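Local coordinates for protein trans-2-enoyl-CoA reductase (Treponema denticola ATCC 35405, PDB 4GGO) that reduces the carbon-carbon double bond of trans-2-enoyl-CoA substrates such as crotonyl-CoA with NADH, a step of bacterial fatty acid synthesis, at residues N60-A65 with E313-L318; I68-G73 with R317-R322. All coordinates share one frame; numbering follows the deposited sequence.

Interaction 1 (N60-A65 with E313-L318)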
loop_
_atom_site.group_PDB
_atom_site.type_symbol
_atom_site.label_atom_id
_atom_site.label_comp_id
_atom_site.label_asym_id
_atom_site.label_seq_id
_atom_site.Cartn_x
_atom_site.Cartn_y
_atom_site.Cartn_z
ATOM N N ASN A 60 -7.053 0.071 1.370
ATOM C CA ASN A 60 -6.499 -1.007 0.557
ATOM C C ASN A 60 -4.992 -1.164 0.708
ATOM O O ASN A 60 -4.313 -0.280 1.230
ATOM C CB ASN A 60 -6.845 -0.798 -0.918
ATOM C CG ASN A 60 -6.000 0.280 -1.566
ATOM O OD1 ASN A 60 -6.177 1.469 -1.302
ATOM N ND2 ASN A 60 -5.079 -0.132 -2.428
ATOM N N GLY A 61 -4.482 -2.301 0.243
ATOM C CA GLY A 61 -3.054 -2.557 0.211
ATOM C C GLY A 61 -2.362 -2.468 1.556
ATOM O O GLY A 61 -2.862 -2.969 2.563
ATOM N N TYR A 62 -1.204 -1.817 1.565
ATOM C CA TYR A 62 -0.385 -1.701 2.765
ATOM C C TYR A 62 -1.057 -0.853 3.840
ATOM O O TYR A 62 -0.846 -1.069 5.033
ATOM C CB TYR A 62 0.990 -1.130 2.410
ATOM C CG TYR A 62 1.876 -2.107 1.664
ATOM C CD1 TYR A 62 2.000 -3.424 2.089
ATOM C CD2 TYR A 62 2.580 -1.714 0.531
ATOM C CE1 TYR A 62 2.809 -4.322 1.414
ATOM C CE2 TYR A 62 3.389 -2.605 -0.153
ATOM C CZ TYR A 62 3.499 -3.908 0.292
ATOM O OH TYR A 62 4.301 -4.799 -0.383
ATOM N N GLY A 63 -1.865 0.112 3.412
ATOM C CA GLY A 63 -2.595 0.951 4.344
ATOM C C GLY A 63 -3.612 0.152 5.135
ATOM O O GLY A 63 -3.659 0.231 6.361
ATOM N N LEU A 64 -4.426 -0.624 4.426
ATOM C CA LEU A 64 -5.421 -1.486 5.056
ATOM C C LEU A 64 -4.773 -2.495 6.003
ATOM O O LEU A 64 -5.259 -2.722 7.111
ATOM C CB LEU A 64 -6.235 -2.222 3.989
ATOM C CG LEU A 64 -7.233 -3.276 4.471
ATOM C CD1 LEU A 64 -8.273 -2.659 5.392
ATOM C CD2 LEU A 64 -7.895 -3.966 3.286
ATOM N N ALA A 65 -3.673 -3.095 5.561
ATOM C CA ALA A 65 -2.961 -4.072 6.376
ATOM C C ALA A 65 -2.370 -3.422 7.623
ATOM O O ALA A 65 -2.268 -4.054 8.675
ATOM C CB ALA A 65 -1.873 -4.756 5.558
ATOM N N GLU A 313 1.119 -10.059 5.432
ATOM C CA GLU A 313 2.333 -10.716 5.910
ATOM C C GLU A 313 3.448 -9.687 6.069
ATOM O O GLU A 313 4.167 -9.682 7.068
ATOM C CB GLU A 313 2.775 -11.831 4.956
ATOM C CG GLU A 313 1.879 -13.063 4.960
ATOM C CD GLU A 313 0.638 -12.898 4.101
ATOM O OE1 GLU A 313 0.569 -11.921 3.324
ATOM O OE2 GLU A 313 -0.268 -13.751 4.201
ATOM N N GLN A 314 3.574 -8.815 5.072
ATOM C CA GLN A 314 4.557 -7.738 5.083
ATOM C C GLN A 314 4.415 -6.829 6.299
ATOM O O GLN A 314 5.385 -6.567 7.007
ATOM C CB GLN A 314 4.415 -6.892 3.817
ATOM C CG GLN A 314 5.226 -7.376 2.641
ATOM C CD GLN A 314 6.579 -6.702 2.558
ATOM O OE1 GLN A 314 6.672 -5.517 2.236
ATOM N NE2 GLN A 314 7.635 -7.453 2.849
ATOM N N ILE A 315 3.199 -6.347 6.532
ATOM C CA ILE A 315 2.962 -5.344 7.564
ATOM C C ILE A 315 3.019 -5.912 8.982
ATOM O O ILE A 315 3.538 -5.265 9.892
ATOM C CB ILE A 315 1.638 -4.596 7.328
ATOM C CG1 ILE A 315 1.638 -3.967 5.933
ATOM C CG2 ILE A 315 1.431 -3.534 8.390
ATOM C CD1 ILE A 315 2.870 -3.137 5.637
ATOM N N THR A 316 2.497 -7.119 9.173
ATOM C CA THR A 316 2.626 -7.779 10.467
ATOM C C THR A 316 4.099 -7.976 10.816
ATOM O O THR A 316 4.499 -7.790 11.964
ATOM C CB THR A 316 1.891 -9.132 10.517
ATOM O OG1 THR A 316 2.251 -9.923 9.377
ATOM C CG2 THR A 316 0.387 -8.923 10.539
ATOM N N ARG A 317 4.907 -8.333 9.820
ATOM C CA ARG A 317 6.347 -8.462 10.029
ATOM C C ARG A 317 6.965 -7.102 10.341
ATOM O O ARG A 317 7.865 -6.995 11.177
ATOM C CB ARG A 317 7.035 -9.096 8.814
ATOM C CG ARG A 317 8.552 -9.172 8.943
ATOM C CD ARG A 317 9.153 -10.283 8.086
ATOM N NE ARG A 317 9.104 -9.994 6.655
ATOM C CZ ARG A 317 10.063 -9.356 5.989
ATOM N NH1 ARG A 317 11.143 -8.927 6.625
ATOM N NH2 ARG A 317 9.940 -9.143 4.685
ATOM N N LEU A 318 6.471 -6.068 9.668
ATOM C CA LEU A 318 6.914 -4.698 9.912
ATOM C C LEU A 318 6.694 -4.279 11.365
ATOM O O LEU A 318 7.597 -3.746 12.007
ATOM C CB LEU A 318 6.185 -3.728 8.980
ATOM C CG LEU A 318 6.420 -2.236 9.234
ATOM C CD1 LEU A 318 7.862 -1.848 8.927
ATOM C CD2 LEU A 318 5.446 -1.394 8.422
#
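Ile315 reaches from helix 311-323 to helix 61-74, whose first residues, Tyr62 among them, belong to the NAD(+) site, and the joint rests mainly on two apolar contacts. Its CG1 lies 3.6 Å from CB of Ala65, while its CD1 ends 3.7 Å from CD1 of the Tyr62 ring, approached obliquely. The branching explains this double use: CG1 stands beside the backbone N (chi1 -56°) and carries CD1 on toward the tyrosine, whereas CG2, anti to that N, rests 3.7 Å from the backbone O of Ala65. A beta-branched chain can thus fill two directions at once, and the small methyl of Ala65 lets the backbones come close, with CA of Ala65 and CA of Ile315 6.2 Å apart. The two short helical segments run at 52° to each other, their axes 9.2 Å apart at the nearest point.

Van der Waals packing continues along Tyr62 to Gln314, whose CB sits 3.9 Å from CE1 of the ring. Farther out, OH of Tyr62 and OE1 of Gln314 stand 3.6 Å apart, too far for a hydrogen bond, with the ring and amide planes turned 56° against each other. Each has its partner elsewhere: the hydroxyl bonds to the backbone O of Lys278, and OE1 to the backbone N of the same residue. The amide NE2 meets the backbone O of Ile340 and OE1 of Glu309.

Tyrosine and glutamine suit these places because each has an apolar part for the neighbouring helix and a polar end for the backbone at Lys278. The chemistry therefore implies an apolar joint between the helices, with that third segment tying together its polar margin, close to the NAD(+)-binding residue Leu280.

Interaction 2 (I68-G73 with R317-R322)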
loop_
_atom_site.group_PDB
_atom_site.type_symbol
_atom_site.label_atom_id
_atom_site.label_comp_id
_atom_site.label_asym_id
_atom_site.label_seq_id
_atom_site.Cartn_x
_atom_site.Cartn_y
_atom_site.Cartn_z
ATOM N N ILE A 68 -5.330 -2.905 10.068
ATOM C CA ILE A 68 -5.718 -4.214 10.584
ATOM C C ILE A 68 -4.704 -4.755 11.595
ATOM O O ILE A 68 -5.083 -5.282 12.642
ATOM C CB ILE A 68 -5.914 -5.229 9.436
ATOM C CG1 ILE A 68 -7.148 -4.861 8.610
ATOM C CG2 ILE A 68 -6.045 -6.646 9.977
ATOM C CD1 ILE A 68 -7.401 -5.790 7.445
ATOM N N THR A 69 -3.419 -4.616 11.283
ATOM C CA THR A 69 -2.367 -5.077 12.185
ATOM C C THR A 69 -2.392 -4.305 13.504
ATOM O O THR A 69 -2.271 -4.890 14.580
ATOM C CB THR A 69 -0.966 -4.954 11.545
ATOM O OG1 THR A 69 -0.921 -5.719 10.334
ATOM C CG2 THR A 69 0.106 -5.468 12.501
ATOM N N ALA A 70 -2.557 -2.989 13.414
ATOM C CA ALA A 70 -2.607 -2.146 14.604
ATOM C C ALA A 70 -3.829 -2.463 15.458
ATOM O O ALA A 70 -3.726 -2.598 16.675
ATOM C CB ALA A 70 -2.600 -0.674 14.217
ATOM N N ALA A 71 -4.980 -2.592 14.809
ATOM C CA ALA A 71 -6.238 -2.796 15.520
ATOM C C ALA A 71 -6.407 -4.221 16.044
ATOM O O ALA A 71 -6.662 -4.425 17.227
ATOM C CB ALA A 71 -7.420 -2.411 14.634
ATOM N N PHE A 72 -6.262 -5.206 15.163
ATOM C CA PHE A 72 -6.580 -6.583 15.530
ATOM C C PHE A 72 -5.377 -7.388 16.011
ATOM O O PHE A 72 -5.523 -8.524 16.462
ATOM C CB PHE A 72 -7.286 -7.292 14.374
ATOM C CG PHE A 72 -8.585 -6.651 13.985
ATOM C CD1 PHE A 72 -9.732 -6.874 14.729
ATOM C CD2 PHE A 72 -8.658 -5.811 12.886
ATOM C CE1 PHE A 72 -10.929 -6.280 14.377
ATOM C CE2 PHE A 72 -9.853 -5.216 12.530
ATOM C CZ PHE A 72 -10.990 -5.450 13.277
ATOM N N GLY A 73 -4.192 -6.795 15.920
ATOM C CA GLY A 73 -2.992 -7.433 16.425
ATOM C C GLY A 73 -2.562 -6.842 17.752
ATOM O O GLY A 73 -2.065 -7.551 18.629
ATOM N N ARG A 317 4.907 -8.333 9.820
ATOM C CA ARG A 317 6.347 -8.462 10.029
ATOM C C ARG A 317 6.965 -7.102 10.341
ATOM O O ARG A 317 7.865 -6.995 11.177
ATOM C CB ARG A 317 7.035 -9.096 8.814
ATOM C CG ARG A 317 8.552 -9.172 8.943
ATOM C CD ARG A 317 9.153 -10.283 8.086
ATOM N NE ARG A 317 9.104 -9.994 6.655
ATOM C CZ ARG A 317 10.063 -9.356 5.989
ATOM N NH1 ARG A 317 11.143 -8.927 6.625
ATOM N NH2 ARG A 317 9.940 -9.143 4.685
ATOM N N LEU A 318 6.471 -6.068 9.668
ATOM C CA LEU A 318 6.914 -4.698 9.912
ATOM C C LEU A 318 6.694 -4.279 11.365
ATOM O O LEU A 318 7.597 -3.746 12.007
ATOM C CB LEU A 318 6.185 -3.728 8.980
ATOM C CG LEU A 318 6.420 -2.236 9.234
ATOM C CD1 LEU A 318 7.862 -1.848 8.927
ATOM C CD2 LEU A 318 5.446 -1.394 8.422
ATOM N N TYR A 319 5.491 -4.519 11.878
ATOM C CA TYR A 319 5.162 -4.176 13.258
ATOM C C TYR A 319 5.987 -4.993 14.249
ATOM O O TYR A 319 6.588 -4.449 15.177
ATOM C CB TYR A 319 3.674 -4.412 13.528
ATOM C CG TYR A 319 2.758 -3.259 13.166
ATOM C CD1 TYR A 319 2.508 -2.928 11.839
ATOM C CD2 TYR A 319 2.118 -2.522 14.154
ATOM C CE1 TYR A 319 1.658 -1.878 11.511
ATOM C CE2 TYR A 319 1.270 -1.474 13.836
ATOM C CZ TYR A 319 1.042 -1.158 12.512
ATOM O OH TYR A 319 0.197 -0.118 12.194
ATOM N N ALA A 320 6.016 -6.304 14.041
ATOM C CA ALA A 320 6.631 -7.220 14.993
ATOM C C ALA A 320 8.159 -7.214 14.959
ATOM O O ALA A 320 8.807 -7.389 15.991
ATOM C CB ALA A 320 6.104 -8.629 14.775
ATOM N N GLU A 321 8.733 -7.013 13.776
ATOM C CA GLU A 321 10.175 -7.174 13.601
ATOM C C GLU A 321 10.924 -5.884 13.265
ATOM O O GLU A 321 12.129 -5.916 13.016
ATOM C CB GLU A 321 10.465 -8.239 12.541
ATOM C CG GLU A 321 10.141 -9.661 12.972
ATOM C CD GLU A 321 11.222 -10.265 13.850
ATOM O OE1 GLU A 321 12.077 -11.005 13.317
ATOM O OE2 GLU A 321 11.219 -10.000 15.070
ATOM N N ARG A 322 10.218 -4.757 13.249
ATOM C CA ARG A 322 10.861 -3.465 13.015
ATOM C C ARG A 322 10.416 -2.418 14.033
ATOM O O ARG A 322 11.231 -1.875 14.777
ATOM C CB ARG A 322 10.579 -2.952 11.598
ATOM C CG ARG A 322 11.111 -3.827 10.474
ATOM C CD ARG A 322 12.632 -3.869 10.460
ATOM N NE ARG A 322 13.143 -4.491 9.241
ATOM C CZ ARG A 322 13.220 -5.804 9.051
ATOM N NH1 ARG A 322 12.819 -6.637 10.000
ATOM N NH2 ARG A 322 13.696 -6.284 7.909
#
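Thr69 lays its methyl over one face of the Tyr319 ring, and this CH-pi contact is the main directional one between the segments. It packs helix 61-74, which follows strand 52-56 of the parallel Rossmann-type sheet, against helix 311-323 from far along the chain. CG2 of Thr69 stands 3.7 Å from the ring centroid, 22° off the ring normal. It is displaced toward the rim, at the root of the ring, where CG of Tyr319 is 3.5 Å from it.

The torsions of both residues serve this arrangement. Thr69 has chi1 -59°, which sets CG2 anti to the backbone N and gives it to the aromatic face. The same rotation places OG1 beside the backbone N, where it hydrogen-bonds to the backbone O of Ala65 one turn earlier. Threonine suits the site because its two branches differ: the hydroxyl is satisfied within its own helix and the methyl serves the packing between helices. In Tyr319, chi1 of -86° puts CG beside the backbone N and sends the ring across to helix 61-74. The two side chains pass alongside each other in opposite senses.

Beyond Thr69, the far end of the ring reaches Ala70. CB of Ala70 is 4.0 Å from CE2 of Tyr319 and 3.5 Å from its OH, in an oblique approach. Alanine is short enough for the phenol end to lie against the helix backbone, with CE2 of Tyr319 also 4.0 Å from CA of Ala70. Pro50, from a loop, also touches the tyrosine.

The contact between these segments thus probably rests on dispersion and on the weak attraction of a methyl C-H for a pi face, in buried surroundings where the threonine hydroxyl spends its hydrogen bond inside helix 61-74.

Interactions 1 and 2 are successive levels of one packing between helix 61-74 and helix 311-323, their centres about 8 Å apart. They join directly at Thr69, whose OG1 lies 3.5 Å from CG2 of Thr316 and 3.8 Å from CG2 of Ile315. Interaction 1 is the level nearer the NAD(+)-binding residues: it contains Asn60, Gly61 and Tyr62 of that site, and the Tyr62 side chain comes within about 7 Å of that of the substrate-binding Tyr234. Interaction 2 lies farther along both helices, the Thr69 side chain about 9 Å from that of Tyr62, and joins the helices away from those residues.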